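Local atomic coordinates of putative mandelate racemase (Salmonella typhimurium, PDB entry 2O56), a protein that is of unconfirmed function but belongs to the enolase superfamily, binds magnesium and may act as a hydro-lyase (dehydratase). Residues M4-D10 and V30-E36; V14-F18 and P357-T361; F139-D143 and T162-Y168; W184-N190 and H223-D227. One frame throughout, in Å; residues are numbered along the deposited sequence.

Contact 1 (M4-D10 and V30-E36); sequences MKITSVD and VKINTDE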
loop_
_atom_site.group_PDB
_atom_site.type_symbol
_atom_site.label_atom_id
_atom_site.label_comp_id
_atom_site.label_asym_id
_atom_site.label_seq_id
_atom_site.Cartn_x
_atom_site.Cartn_y
_atom_site.Cartn_z
ATOM N N MET A 4 39.215 2.843 33.506
ATOM C CA MET A 4 39.118 4.285 33.718
ATOM C C MET A 4 37.716 4.760 34.058
ATOM O O MET A 4 36.733 4.080 33.800
ATOM C CB MET A 4 39.710 5.100 32.554
ATOM C CG MET A 4 39.581 4.453 31.202
ATOM S SD MET A 4 40.335 5.391 29.849
ATOM C CE MET A 4 41.472 6.461 30.677
ATOM N N LYS A 5 37.661 5.948 34.645
ATOM C CA LYS A 5 36.449 6.544 35.157
ATOM C C LYS A 5 36.489 7.933 34.601
ATOM O O LYS A 5 37.556 8.553 34.543
ATOM C CB LYS A 5 36.508 6.666 36.689
ATOM C CG LYS A 5 35.884 5.516 37.449
ATOM C CD LYS A 5 36.080 5.716 38.947
ATOM C CE LYS A 5 35.050 4.955 39.770
ATOM N NZ LYS A 5 35.288 3.486 39.735
ATOM N N ILE A 6 35.326 8.431 34.202
ATOM C CA ILE A 6 35.144 9.855 33.959
ATOM C C ILE A 6 35.148 10.564 35.316
ATOM O O ILE A 6 34.393 10.203 36.220
ATOM C CB ILE A 6 33.828 10.131 33.184
ATOM C CG1 ILE A 6 33.851 9.418 31.823
ATOM C CG2 ILE A 6 33.616 11.631 32.993
ATOM C CD1 ILE A 6 32.471 9.382 31.076
ATOM N N THR A 7 36.027 11.551 35.467
ATOM C CA THR A 7 36.128 12.272 36.744
ATOM C C THR A 7 35.463 13.641 36.701
ATOM O O THR A 7 34.912 14.099 37.702
ATOM C CB THR A 7 37.595 12.378 37.237
ATOM O OG1 THR A 7 38.420 12.863 36.173
ATOM C CG2 THR A 7 38.098 11.025 37.667
ATOM N N SER A 8 35.492 14.281 35.527
ATOM C CA SER A 8 34.819 15.554 35.334
ATOM C C SER A 8 34.605 15.823 33.839
ATOM O O SER A 8 35.250 15.203 32.989
ATOM C CB SER A 8 35.658 16.693 35.932
ATOM O OG SER A 8 36.804 16.932 35.124
ATOM N N VAL A 9 33.693 16.745 33.532
ATOM C CA VAL A 9 33.442 17.155 32.163
ATOM C C VAL A 9 33.413 18.677 32.142
ATOM O O VAL A 9 32.714 19.284 32.936
ATOM C CB VAL A 9 32.075 16.615 31.611
ATOM C CG1 VAL A 9 31.879 17.070 30.150
ATOM C CG2 VAL A 9 32.002 15.110 31.693
ATOM N N ASP A 10 34.181 19.275 31.242
ATOM C CA ASP A 10 34.151 20.705 31.041
ATOM C C ASP A 10 33.334 20.984 29.809
ATOM O O ASP A 10 33.536 20.356 28.772
ATOM C CB ASP A 10 35.566 21.253 30.858
ATOM C CG ASP A 10 36.496 20.844 31.985
ATOM O OD1 ASP A 10 36.267 21.283 33.128
ATOM O OD2 ASP A 10 37.441 20.060 31.737
ATOM N N VAL A 30 32.980 19.837 24.362
ATOM C CA VAL A 30 32.863 19.006 25.561
ATOM C C VAL A 30 34.224 18.353 25.724
ATOM O O VAL A 30 34.737 17.767 24.776
ATOM C CB VAL A 30 31.815 17.900 25.377
ATOM C CG1 VAL A 30 31.739 17.028 26.608
ATOM C CG2 VAL A 30 30.449 18.494 25.083
ATOM N N LYS A 31 34.816 18.506 26.906
ATOM C CA LYS A 31 36.110 17.933 27.225
ATOM C C LYS A 31 35.896 17.008 28.409
ATOM O O LYS A 31 35.505 17.446 29.482
ATOM C CB LYS A 31 37.098 19.035 27.619
ATOM C CG LYS A 31 38.520 18.534 27.878
ATOM C CD LYS A 31 39.448 19.718 28.166
ATOM C CE LYS A 31 40.741 19.274 28.826
ATOM N NZ LYS A 31 40.552 19.100 30.268
ATOM N N ILE A 32 36.136 15.725 28.195
ATOM C CA ILE A 32 35.775 14.724 29.158
ATOM C C ILE A 32 37.087 14.273 29.799
ATOM O O ILE A 32 38.069 13.977 29.088
ATOM C CB ILE A 32 35.085 13.538 28.480
ATOM C CG1 ILE A 32 33.739 13.978 27.897
ATOM C CG2 ILE A 32 34.849 12.412 29.475
ATOM C CD1 ILE A 32 32.853 12.827 27.474
ATOM N N ASN A 33 37.120 14.245 31.130
ATOM C CA ASN A 33 38.384 14.029 31.844
ATOM C C ASN A 33 38.337 12.746 32.629
ATOM O O ASN A 33 37.310 12.415 33.216
ATOM C CB ASN A 33 38.697 15.223 32.769
ATOM C CG ASN A 33 38.727 16.539 32.023
ATOM O OD1 ASN A 33 39.492 16.698 31.078
ATOM N ND2 ASN A 33 37.876 17.478 32.424
ATOM N N THR A 34 39.440 12.004 32.633
ATOM C CA THR A 34 39.446 10.684 33.250
ATOM C C THR A 34 40.427 10.599 34.410
ATOM O O THR A 34 41.333 11.419 34.525
ATOM C CB THR A 34 39.764 9.561 32.238
ATOM O OG1 THR A 34 41.065 9.762 31.693
ATOM C CG2 THR A 34 38.739 9.527 31.095
ATOM N N ASP A 35 40.260 9.588 35.252
ATOM C CA ASP A 35 41.206 9.350 36.342
ATOM C C ASP A 35 42.633 9.007 35.881
ATOM O O ASP A 35 43.571 9.052 36.669
ATOM C CB ASP A 35 40.670 8.300 37.316
ATOM C CG ASP A 35 40.374 6.962 36.656
ATOM O OD1 ASP A 35 40.581 6.806 35.435
ATOM O OD2 ASP A 35 39.925 6.050 37.382
ATOM N N GLU A 36 42.794 8.676 34.602
ATOM C CA GLU A 36 44.098 8.294 34.088
ATOM C C GLU A 36 44.749 9.418 33.332
ATOM O O GLU A 36 45.817 9.255 32.760
ATOM C CB GLU A 36 44.001 7.051 33.221
ATOM C CG GLU A 36 43.708 5.789 34.016
ATOM C CD GLU A 36 43.776 4.544 33.161
ATOM O OE1 GLU A 36 44.371 4.607 32.064
ATOM O OE2 GLU A 36 43.234 3.502 33.589
#
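Strand 6-10 runs antiparallel to strand 30-34, the short axes 4.5 Å apart at closest approach and at 154° to each other, with Ile6 paired to Thr34, Val9 to Ile32 and Asp10 to Lys31. The pairing slips by one residue where Thr7 and Ser8 both face Asn33, a classic beta bulge. Asn33 O takes a firm bond from Thr7 N at 2.7 Å and weak ones from Ser8 N and Thr7 OG1.

The polar face centres on the Asn33 carboxamide. Its ND2 donates to Asp10 OD2 at 2.7 Å and to Ser8 OG at 3.0 Å. Asp10 OD2 lies almost in the amide plane of Asn33, whereas ND2 stands above the carboxylate plane of Asp10. Lys31 runs straight until its last torsion (chi4 -82°), which swings NZ back to donate to Asn33 OD1 at 2.7 Å. The same NZ makes a long salt bridge to Asp10 OD2, 3.6 Å away. Ser39 OG also bonds Asn33 OD1, and Thr397 OG1 holds Asp10 OD1, so both ends of the cluster are tied to neighbouring strands.

Val9 and Ile32 share the other face. There Val9 CG1 presses on Val30 CG1 at 3.5 Å, and Ile6 CG2 meets Ile32 CG2. At the outer end Lys5 N bonds Asp35 OD1 while Asp35 N bonds Lys5 O, and Met4 CE lies 3.6 Å from Glu36 CB.

Strands 6-13 and 28-34, bulged in this pair, are neighbours in the four-stranded antiparallel sheet of the N-terminal capping domain of the enolase fold, its apolar side covered by helices 52-66 and 93-114.

Contact 2 (V14-F18 and P357-T361); sequences VANDF and PNTQT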
loop_
_atom_site.group_PDB
_atom_site.type_symbol
_atom_site.label_atom_id
_atom_site.label_comp_id
_atom_site.label_asym_id
_atom_site.label_seq_id
_atom_site.Cartn_x
_atom_site.Cartn_y
_atom_site.Cartn_z
ATOM N N VAL A 14 33.515 28.333 23.394
ATOM C CA VAL A 14 34.825 28.601 22.785
ATOM C C VAL A 14 34.932 30.060 22.359
ATOM O O VAL A 14 34.177 30.513 21.490
ATOM C CB VAL A 14 35.079 27.657 21.569
ATOM C CG1 VAL A 14 36.362 28.049 20.784
ATOM C CG2 VAL A 14 35.118 26.188 22.024
ATOM N N ALA A 15 35.856 30.786 22.992
ATOM C CA ALA A 15 36.148 32.192 22.642
ATOM C C ALA A 15 36.874 32.288 21.315
ATOM O O ALA A 15 37.813 31.537 21.060
ATOM C CB ALA A 15 36.991 32.875 23.744
ATOM N N ASN A 16 36.452 33.231 20.481
ATOM C CA ASN A 16 36.875 33.260 19.081
ATOM C C ASN A 16 36.767 34.647 18.468
ATOM O O ASN A 16 35.953 35.479 18.897
ATOM C CB ASN A 16 36.065 32.261 18.235
ATOM C CG ASN A 16 34.568 32.569 18.227
ATOM O OD1 ASN A 16 33.810 32.007 19.014
ATOM N ND2 ASN A 16 34.138 33.462 17.332
ATOM N N ASP A 17 37.563 34.873 17.431
ATOM C CA ASP A 17 37.659 36.193 16.836
ATOM C C ASP A 17 36.664 36.514 15.724
ATOM O O ASP A 17 36.707 37.609 15.155
ATOM C CB ASP A 17 39.103 36.512 16.447
ATOM C CG ASP A 17 39.894 37.063 17.616
ATOM O OD1 ASP A 17 40.196 38.278 17.593
ATOM O OD2 ASP A 17 40.178 36.291 18.569
ATOM N N PHE A 18 35.749 35.586 15.439
ATOM C CA PHE A 18 34.579 35.908 14.621
ATOM C C PHE A 18 33.576 36.790 15.376
ATOM O O PHE A 18 32.461 36.372 15.693
ATOM C CB PHE A 18 33.906 34.642 14.083
ATOM C CG PHE A 18 34.757 33.850 13.118
ATOM C CD1 PHE A 18 35.264 34.438 11.959
ATOM C CD2 PHE A 18 35.030 32.503 13.358
ATOM C CE1 PHE A 18 36.041 33.696 11.062
ATOM C CE2 PHE A 18 35.801 31.757 12.467
ATOM C CZ PHE A 18 36.305 32.353 11.316
ATOM N N PRO A 357 40.787 33.006 12.683
ATOM C CA PRO A 357 39.894 32.918 13.861
ATOM C C PRO A 357 39.268 31.535 14.109
ATOM O O PRO A 357 38.918 31.210 15.255
ATOM C CB PRO A 357 38.800 33.950 13.557
ATOM C CG PRO A 357 39.411 34.884 12.565
ATOM C CD PRO A 357 40.325 34.042 11.737
ATOM N N ASN A 358 39.140 30.736 13.046
ATOM C CA ASN A 358 38.764 29.336 13.183
ATOM C C ASN A 358 39.921 28.446 13.621
ATOM O O ASN A 358 39.836 27.732 14.631
ATOM C CB ASN A 358 38.151 28.807 11.886
ATOM C CG ASN A 358 37.482 27.449 12.071
ATOM O OD1 ASN A 358 36.552 27.303 12.866
ATOM N ND2 ASN A 358 37.977 26.443 11.356
ATOM N N THR A 359 41.002 28.469 12.847
ATOM C CA THR A 359 42.031 27.456 12.988
ATOM C C THR A 359 42.846 27.632 14.261
ATOM O O THR A 359 43.353 26.652 14.805
ATOM C CB THR A 359 42.986 27.415 11.787
ATOM O OG1 THR A 359 43.611 28.692 11.638
ATOM C CG2 THR A 359 42.229 27.070 10.518
ATOM N N GLN A 360 42.949 28.873 14.741
ATOM C CA GLN A 360 43.756 29.185 15.917
ATOM C C GLN A 360 43.126 28.682 17.210
ATOM O O GLN A 360 43.785 28.640 18.239
ATOM C CB GLN A 360 44.080 30.688 15.994
ATOM C CG GLN A 360 43.046 31.555 16.749
ATOM C CD GLN A 360 43.133 33.062 16.433
ATOM O OE1 GLN A 360 44.128 33.550 15.885
ATOM N NE2 GLN A 360 42.078 33.800 16.784
ATOM N N THR A 361 41.854 28.291 17.156
ATOM C CA THR A 361 41.181 27.726 18.331
ATOM C C THR A 361 41.764 26.379 18.713
ATOM O O THR A 361 41.660 25.979 19.872
ATOM C CB THR A 361 39.628 27.593 18.169
ATOM O OG1 THR A 361 39.310 26.705 17.091
ATOM C CG2 THR A 361 38.982 28.940 17.917
HETATM O O HOH W 1 39.502 32.677 17.232
#
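Pro357 sits squarely on the Phe18 ring: its CB is 3.6 Å from the ring centroid and 9° off the normal, a CH-pi contact over the face. Alongside, Asn358 CB approaches Phe18 CE2 at 3.8 Å. Asp17 adds its CB, 3.9 Å from Pro357 CB. Further along, Val14 CG1 and Thr361 CG2 meet as methyl groups at 4.0 Å.

The polar link is a water that bridges the two segments. It accepts from Asp17 N at 2.9 Å and from Gln360 NE2 at 2.8 Å, and is placed to donate to Pro357 O, a short and so less certain bond.

Behind this shell, Thr361 is fixed by its own turn. With OG1 between the backbone N and carbonyl carbon (chi1 62°), the hydroxyl donates to Asn358 O at 2.7 Å and the methyl faces Val14. Asn358 ND2 is anchored on Ala353 O, and Phe18 has Trp25 edge-to-face with it.

The loop that follows strand 6-13 thereby leans on the short helix 356-359, joining the N-terminal part of the fold to the C-terminal part; Pro328 of helix 328-340 backs Asn358 and Thr361, while Val14 and Ala15 rest on helix 387-392.

Contact 3 (F139-D143 and T162-Y168); sequences FGWGD and TAVSEGY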
loop_
_atom_site.group_PDB
_atom_site.type_symbol
_atom_site.label_atom_id
_atom_site.label_comp_id
_atom_site.label_asym_id
_atom_site.label_seq_id
_atom_site.Cartn_x
_atom_site.Cartn_y
_atom_site.Cartn_z
ATOM N N PHE A 139 28.405 33.687 -0.527
ATOM C CA PHE A 139 29.127 34.553 0.388
ATOM C C PHE A 139 30.547 34.809 -0.085
ATOM O O PHE A 139 31.361 35.375 0.645
ATOM C CB PHE A 139 29.124 33.961 1.795
ATOM C CG PHE A 139 27.747 33.740 2.355
ATOM C CD1 PHE A 139 26.793 34.750 2.323
ATOM C CD2 PHE A 139 27.408 32.520 2.922
ATOM C CE1 PHE A 139 25.529 34.549 2.843
ATOM C CE2 PHE A 139 26.134 32.308 3.452
ATOM C CZ PHE A 139 25.198 33.324 3.420
ATOM N N GLY A 140 30.837 34.391 -1.311
ATOM C CA GLY A 140 32.132 34.638 -1.918
ATOM C C GLY A 140 33.145 33.535 -1.716
ATOM O O GLY A 140 32.914 32.574 -0.977
ATOM N N TRP A 141 34.282 33.684 -2.382
ATOM C CA TRP A 141 35.405 32.768 -2.244
ATOM C C TRP A 141 36.680 33.510 -2.665
ATOM O O TRP A 141 36.619 34.422 -3.501
ATOM C CB TRP A 141 35.215 31.535 -3.135
ATOM C CG TRP A 141 36.042 30.378 -2.663
ATOM C CD1 TRP A 141 37.285 30.012 -3.106
ATOM C CD2 TRP A 141 35.695 29.456 -1.630
ATOM N NE1 TRP A 141 37.724 28.903 -2.419
ATOM C CE2 TRP A 141 36.769 28.546 -1.503
ATOM C CE3 TRP A 141 34.567 29.296 -0.811
ATOM C CZ2 TRP A 141 36.753 27.497 -0.583
ATOM C CZ3 TRP A 141 34.555 28.263 0.101
ATOM C CH2 TRP A 141 35.641 27.376 0.215
ATOM N N GLY A 142 37.818 33.095 -2.107
ATOM C CA GLY A 142 39.097 33.808 -2.261
ATOM C C GLY A 142 39.393 34.667 -1.046
ATOM O O GLY A 142 38.504 34.924 -0.237
ATOM N N ASP A 143 40.635 35.121 -0.905
ATOM C CA ASP A 143 40.952 36.074 0.162
ATOM C C ASP A 143 40.444 37.488 -0.138
ATOM O O ASP A 143 40.315 37.887 -1.296
ATOM C CB ASP A 143 42.438 36.062 0.533
ATOM C CG ASP A 143 43.336 36.324 -0.653
ATOM O OD1 ASP A 143 43.736 35.348 -1.319
ATOM O OD2 ASP A 143 43.643 37.507 -0.913
ATOM N N THR A 162 37.079 31.401 -9.042
ATOM C CA THR A 162 38.092 31.505 -7.997
ATOM C C THR A 162 38.321 30.177 -7.279
ATOM O O THR A 162 39.460 29.768 -7.071
ATOM C CB THR A 162 37.748 32.628 -6.998
ATOM O OG1 THR A 162 37.655 33.875 -7.702
ATOM C CG2 THR A 162 38.792 32.746 -5.894
ATOM N N ALA A 163 37.235 29.498 -6.918
ATOM C CA ALA A 163 37.327 28.225 -6.192
ATOM C C ALA A 163 37.966 27.154 -7.074
ATOM O O ALA A 163 38.757 26.329 -6.597
ATOM C CB ALA A 163 35.922 27.780 -5.722
ATOM N N VAL A 164 37.624 27.171 -8.358
ATOM C CA VAL A 164 38.186 26.226 -9.331
ATOM C C VAL A 164 39.701 26.436 -9.450
ATOM O O VAL A 164 40.476 25.473 -9.524
ATOM C CB VAL A 164 37.495 26.339 -10.718
ATOM C CG1 VAL A 164 38.258 25.562 -11.786
ATOM C CG2 VAL A 164 36.050 25.852 -10.649
ATOM N N SER A 165 40.116 27.698 -9.420
ATOM C CA SER A 165 41.528 28.050 -9.525
ATOM C C SER A 165 42.341 27.566 -8.321
ATOM O O SER A 165 43.540 27.323 -8.441
ATOM C CB SER A 165 41.689 29.558 -9.714
ATOM O OG SER A 165 41.551 30.241 -8.475
ATOM N N GLU A 166 41.680 27.400 -7.178
ATOM C CA GLU A 166 42.334 26.882 -5.971
ATOM C C GLU A 166 42.375 25.354 -5.897
ATOM O O GLU A 166 42.902 24.797 -4.943
ATOM C CB GLU A 166 41.647 27.417 -4.718
ATOM C CG GLU A 166 41.683 28.928 -4.571
ATOM C CD GLU A 166 41.054 29.370 -3.280
ATOM O OE1 GLU A 166 40.613 28.480 -2.505
ATOM O OE2 GLU A 166 40.997 30.592 -3.029
ATOM N N GLY A 167 41.802 24.678 -6.882
ATOM C CA GLY A 167 41.855 23.226 -6.916
ATOM C C GLY A 167 40.553 22.474 -6.697
ATOM O O GLY A 167 40.543 21.244 -6.709
ATOM N N TYR A 168 39.457 23.201 -6.487
ATOM C CA TYR A 168 38.157 22.580 -6.222
ATOM C C TYR A 168 37.440 22.256 -7.517
ATOM O O TYR A 168 37.275 23.119 -8.374
ATOM C CB TYR A 168 37.297 23.480 -5.323
ATOM C CG TYR A 168 38.002 23.791 -4.041
ATOM C CD1 TYR A 168 38.116 22.819 -3.050
ATOM C CD2 TYR A 168 38.602 25.030 -3.827
ATOM C CE1 TYR A 168 38.785 23.072 -1.878
ATOM C CE2 TYR A 168 39.275 25.295 -2.650
ATOM C CZ TYR A 168 39.358 24.303 -1.680
ATOM O OH TYR A 168 40.017 24.533 -0.510
#
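Trp141 and Glu166 form the one hydrogen bond between the two segments. Trp141 NE1 donates to Glu166 OE1 at 2.9 Å with an N-H...O angle of 149°. The oxygen lies a little out of the indole plane, and the nitrogen approaches it from above the carboxylate plane, well away from an in-plane approach. Glu166 reaches this position with its chain extended beyond CG.

Aromatic contacts use other parts of the same indole. Its edge points at the face of Tyr168 in an offset edge-to-face pair, with the Trp141 six-membered ring and Tyr168 ring centroids 5.7 Å apart and the planes at 83°. Over one face of the indole sits Ala163 CB, 3.9 Å from the centroid of the five-membered ring, as a CH-pi contact. A chi1 of -159° turns CG of Trp141 away from its backbone N and lays the indole against the last turn of the helix.

Plain packing completes the join. Thr162 CG2 lies 3.6 Å from Trp141 O and 3.8 Å from Gly142 CA, while its OG1 turns to Gln158 O inside the helix. Leu349 of strand 347-350 touches both Trp141 and Tyr168, and Ala134 of strand 130-135 touches Trp141 and Ala163.

Backbone bonds shape the helix end: Tyr168 N reaches Ala163 O at 3.2 Å and Gly167 N reaches Val164 O at 3.1 Å, with Gly167 at positive phi. This Schellman motif ends helix 153-165 and turns the chain toward strand 170-173, a helix-to-strand return of the TIM-like barrel domain, with Trp141 wedged beside it.

Contact 4 (W184-N190 and H223-D227); sequences WNQQNLN and HAFTD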
loop_
_atom_site.group_PDB
_atom_site.type_symbol
_atom_site.label_atom_id
_atom_site.label_comp_id
_atom_site.label_asym_id
_atom_site.label_seq_id
_atom_site.Cartn_x
_atom_site.Cartn_y
_atom_site.Cartn_z
ATOM N N TRP A 184 19.665 38.730 2.949
ATOM C CA TRP A 184 19.714 37.275 3.081
ATOM C C TRP A 184 18.472 36.749 3.774
ATOM O O TRP A 184 18.192 37.145 4.904
ATOM C CB TRP A 184 20.952 36.844 3.893
ATOM C CG TRP A 184 21.059 35.340 4.083
ATOM C CD1 TRP A 184 20.857 34.636 5.241
ATOM C CD2 TRP A 184 21.374 34.369 3.076
ATOM N NE1 TRP A 184 21.037 33.293 5.014
ATOM C CE2 TRP A 184 21.353 33.101 3.696
ATOM C CE3 TRP A 184 21.676 34.449 1.707
ATOM C CZ2 TRP A 184 21.620 31.918 2.995
ATOM C CZ3 TRP A 184 21.941 33.272 1.010
ATOM C CH2 TRP A 184 21.910 32.025 1.659
ATOM N N ASN A 185 17.754 35.847 3.098
ATOM C CA ASN A 185 16.628 35.125 3.680
ATOM C C ASN A 185 15.579 36.094 4.218
ATOM O O ASN A 185 15.217 36.063 5.397
ATOM C CB ASN A 185 17.096 34.145 4.776
ATOM C CG ASN A 185 16.020 33.136 5.168
ATOM O OD1 ASN A 185 15.140 32.796 4.373
ATOM N ND2 ASN A 185 16.092 32.655 6.406
ATOM N N GLN A 186 15.092 36.975 3.355
ATOM C CA GLN A 186 14.106 37.920 3.817
ATOM C C GLN A 186 12.823 37.931 3.015
ATOM O O GLN A 186 11.844 38.570 3.417
ATOM C CB GLN A 186 14.713 39.303 3.950
ATOM C CG GLN A 186 15.414 39.506 5.282
ATOM C CD GLN A 186 16.149 40.826 5.348
ATOM O OE1 GLN A 186 15.857 41.764 4.594
ATOM N NE2 GLN A 186 17.113 40.909 6.252
ATOM N N GLN A 187 12.816 37.212 1.895
ATOM C CA GLN A 187 11.582 37.030 1.126
ATOM C C GLN A 187 10.857 35.743 1.553
ATOM O O GLN A 187 11.478 34.817 2.080
ATOM C CB GLN A 187 11.846 37.107 -0.391
ATOM C CG GLN A 187 12.908 36.172 -0.869
ATOM C CD GLN A 187 13.716 36.686 -2.039
ATOM O OE1 GLN A 187 13.249 37.500 -2.839
ATOM N NE2 GLN A 187 14.944 36.183 -2.158
ATOM N N ASN A 188 9.542 35.704 1.370
ATOM C CA ASN A 188 8.783 34.493 1.681
ATOM C C ASN A 188 8.931 33.506 0.534
ATOM O O ASN A 188 8.443 33.738 -0.576
ATOM C CB ASN A 188 7.303 34.818 1.932
ATOM C CG ASN A 188 6.455 33.569 2.165
ATOM O OD1 ASN A 188 6.867 32.641 2.863
ATOM N ND2 ASN A 188 5.263 33.549 1.578
ATOM N N LEU A 189 9.620 32.404 0.799
ATOM C CA LEU A 189 9.908 31.453 -0.269
ATOM C C LEU A 189 8.991 30.230 -0.240
ATOM O O LEU A 189 9.266 29.251 -0.905
ATOM C CB LEU A 189 11.394 31.064 -0.265
ATOM C CG LEU A 189 12.435 32.139 -0.622
ATOM C CD1 LEU A 189 13.846 31.582 -0.486
ATOM C CD2 LEU A 189 12.215 32.707 -2.042
ATOM N N ASN A 190 7.889 30.309 0.512
ATOM C CA ASN A 190 6.873 29.246 0.570
ATOM C C ASN A 190 5.740 29.411 -0.442
ATOM O O ASN A 190 5.303 30.525 -0.709
ATOM C CB ASN A 190 6.259 29.161 1.966
ATOM C CG ASN A 190 7.311 29.005 3.070
ATOM O OD1 ASN A 190 7.958 27.965 3.199
ATOM N ND2 ASN A 190 7.468 30.048 3.879
ATOM N N HIS A 223 18.539 25.285 1.873
ATOM C CA HIS A 223 18.494 25.591 3.309
ATOM C C HIS A 223 17.134 25.311 3.964
ATOM O O HIS A 223 16.923 25.720 5.108
ATOM C CB HIS A 223 18.853 27.061 3.577
ATOM C CG HIS A 223 20.314 27.379 3.478
ATOM N ND1 HIS A 223 20.847 28.103 2.425
ATOM C CD2 HIS A 223 21.346 27.102 4.307
ATOM C CE1 HIS A 223 22.146 28.244 2.608
ATOM N NE2 HIS A 223 22.474 27.648 3.741
ATOM N N ALA A 224 16.229 24.642 3.236
ATOM C CA ALA A 224 14.818 24.502 3.617
ATOM C C ALA A 224 14.118 25.834 3.859
ATOM O O ALA A 224 13.239 25.937 4.734
ATOM C CB ALA A 224 14.660 23.549 4.829
ATOM N N PHE A 225 14.500 26.850 3.073
ATOM C CA PHE A 225 13.818 28.146 3.088
ATOM C C PHE A 225 12.594 28.025 2.164
ATOM O O PHE A 225 11.596 28.741 2.301
ATOM C CB PHE A 225 14.753 29.284 2.586
ATOM C CG PHE A 225 15.968 29.568 3.486
ATOM C CD1 PHE A 225 15.942 29.285 4.853
ATOM C CD2 PHE A 225 17.117 30.148 2.952
ATOM C CE1 PHE A 225 17.039 29.558 5.666
ATOM C CE2 PHE A 225 18.226 30.430 3.753
ATOM C CZ PHE A 225 18.183 30.145 5.122
ATOM N N THR A 226 12.694 27.122 1.203
ATOM C CA THR A 226 11.585 26.774 0.331
ATOM C C THR A 226 10.659 25.756 1.027
ATOM O O THR A 226 11.044 25.117 2.024
ATOM C CB THR A 226 12.097 26.151 -0.980
ATOM O OG1 THR A 226 13.197 25.274 -0.692
ATOM C CG2 THR A 226 12.571 27.240 -1.963
ATOM N N ASP A 227 9.440 25.617 0.508
ATOM C CA ASP A 227 8.602 24.484 0.883
ATOM C C ASP A 227 8.478 23.532 -0.307
ATOM O O ASP A 227 9.166 23.710 -1.317
ATOM C CB ASP A 227 7.249 24.948 1.473
ATOM C CG ASP A 227 6.288 25.526 0.418
ATOM O OD1 ASP A 227 6.695 25.747 -0.741
ATOM O OD2 ASP A 227 5.105 25.780 0.761
HETATM O O HOH W 2 11.631 31.577 3.370
HETATM O O HOH W 3 10.497 26.991 4.875
#
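Trp184, Asn185, His223 and Phe225 make this a mainly aromatic contact between two loops of the barrel domain, one following strand 170-173 and the other strand 217-221. Phe225 is sandwiched. Asn185 CG is turned away from the backbone N (chi1 -166°), which lays its amide nearly flat on one face, 17° from parallel, with OD1 3.4 Å above the ring centre. Over the opposite face comes CB of His223, 3.3 Å above the plane. Trp184 meets both rings with one corner: its CZ2 is 3.8 Å from Phe225 CE2, at the edge of that ring, and 3.7 Å from His223 CE1. The indole edge is turned to the imidazole face, the planes at 89°, in an offset edge-to-face pair.

In the enolase superfamily the C-terminal ends of the barrel strands and the loops after them supply the metal ligands and much of the active site. This contact borders the metal: His223 N bonds OE2 of Glu221, a magnesium ligand, and His223 ND1 bonds Asp174 OD2.

Farther out, Leu189 CD1 packs on Phe225 CB at 3.9 Å. A water donates to Phe225 O at 3.0 Å and accepts a weak bond from Leu189 N. Asn190 ND2 donates to Asn188 OD1 at 2.8 Å, and Asn190 OD1 lies 3.5 Å from Asp227 CB. Asp227 is at the N-cap position of helix 228-238. Separately, its OD1 accepts from Gly191 N, just beyond 184-190, tying the two loops together. Gln89 of a second subunit bonds Ala224 O through its NE2.

How the contacts relate
Contacts 1 and 2 cross along the chain: in sequence, residues 14-18 fall between the two segments of contact 1, and their partner 357-361 comes from far down the chain; the two centres are about 24 Å apart. Contacts 3 and 4 are both nested inside the long loop that contact 2 closes. Contact 1 lies across the chain's centre from them, its centre about 41 Å from that of contact 3 and about 43 Å from that of contact 4. Contacts 3 and 4 touch, Phe139 CZ resting 3.9 Å from Trp184 CE2. Contact 4 adjoins the metal site of Glu221, Glu247 and Glu273, the His223 side chain lying about 5 Å from the magnesium ion. The Trp141 side chain of contact 3 is about 13 Å from the magnesium ion.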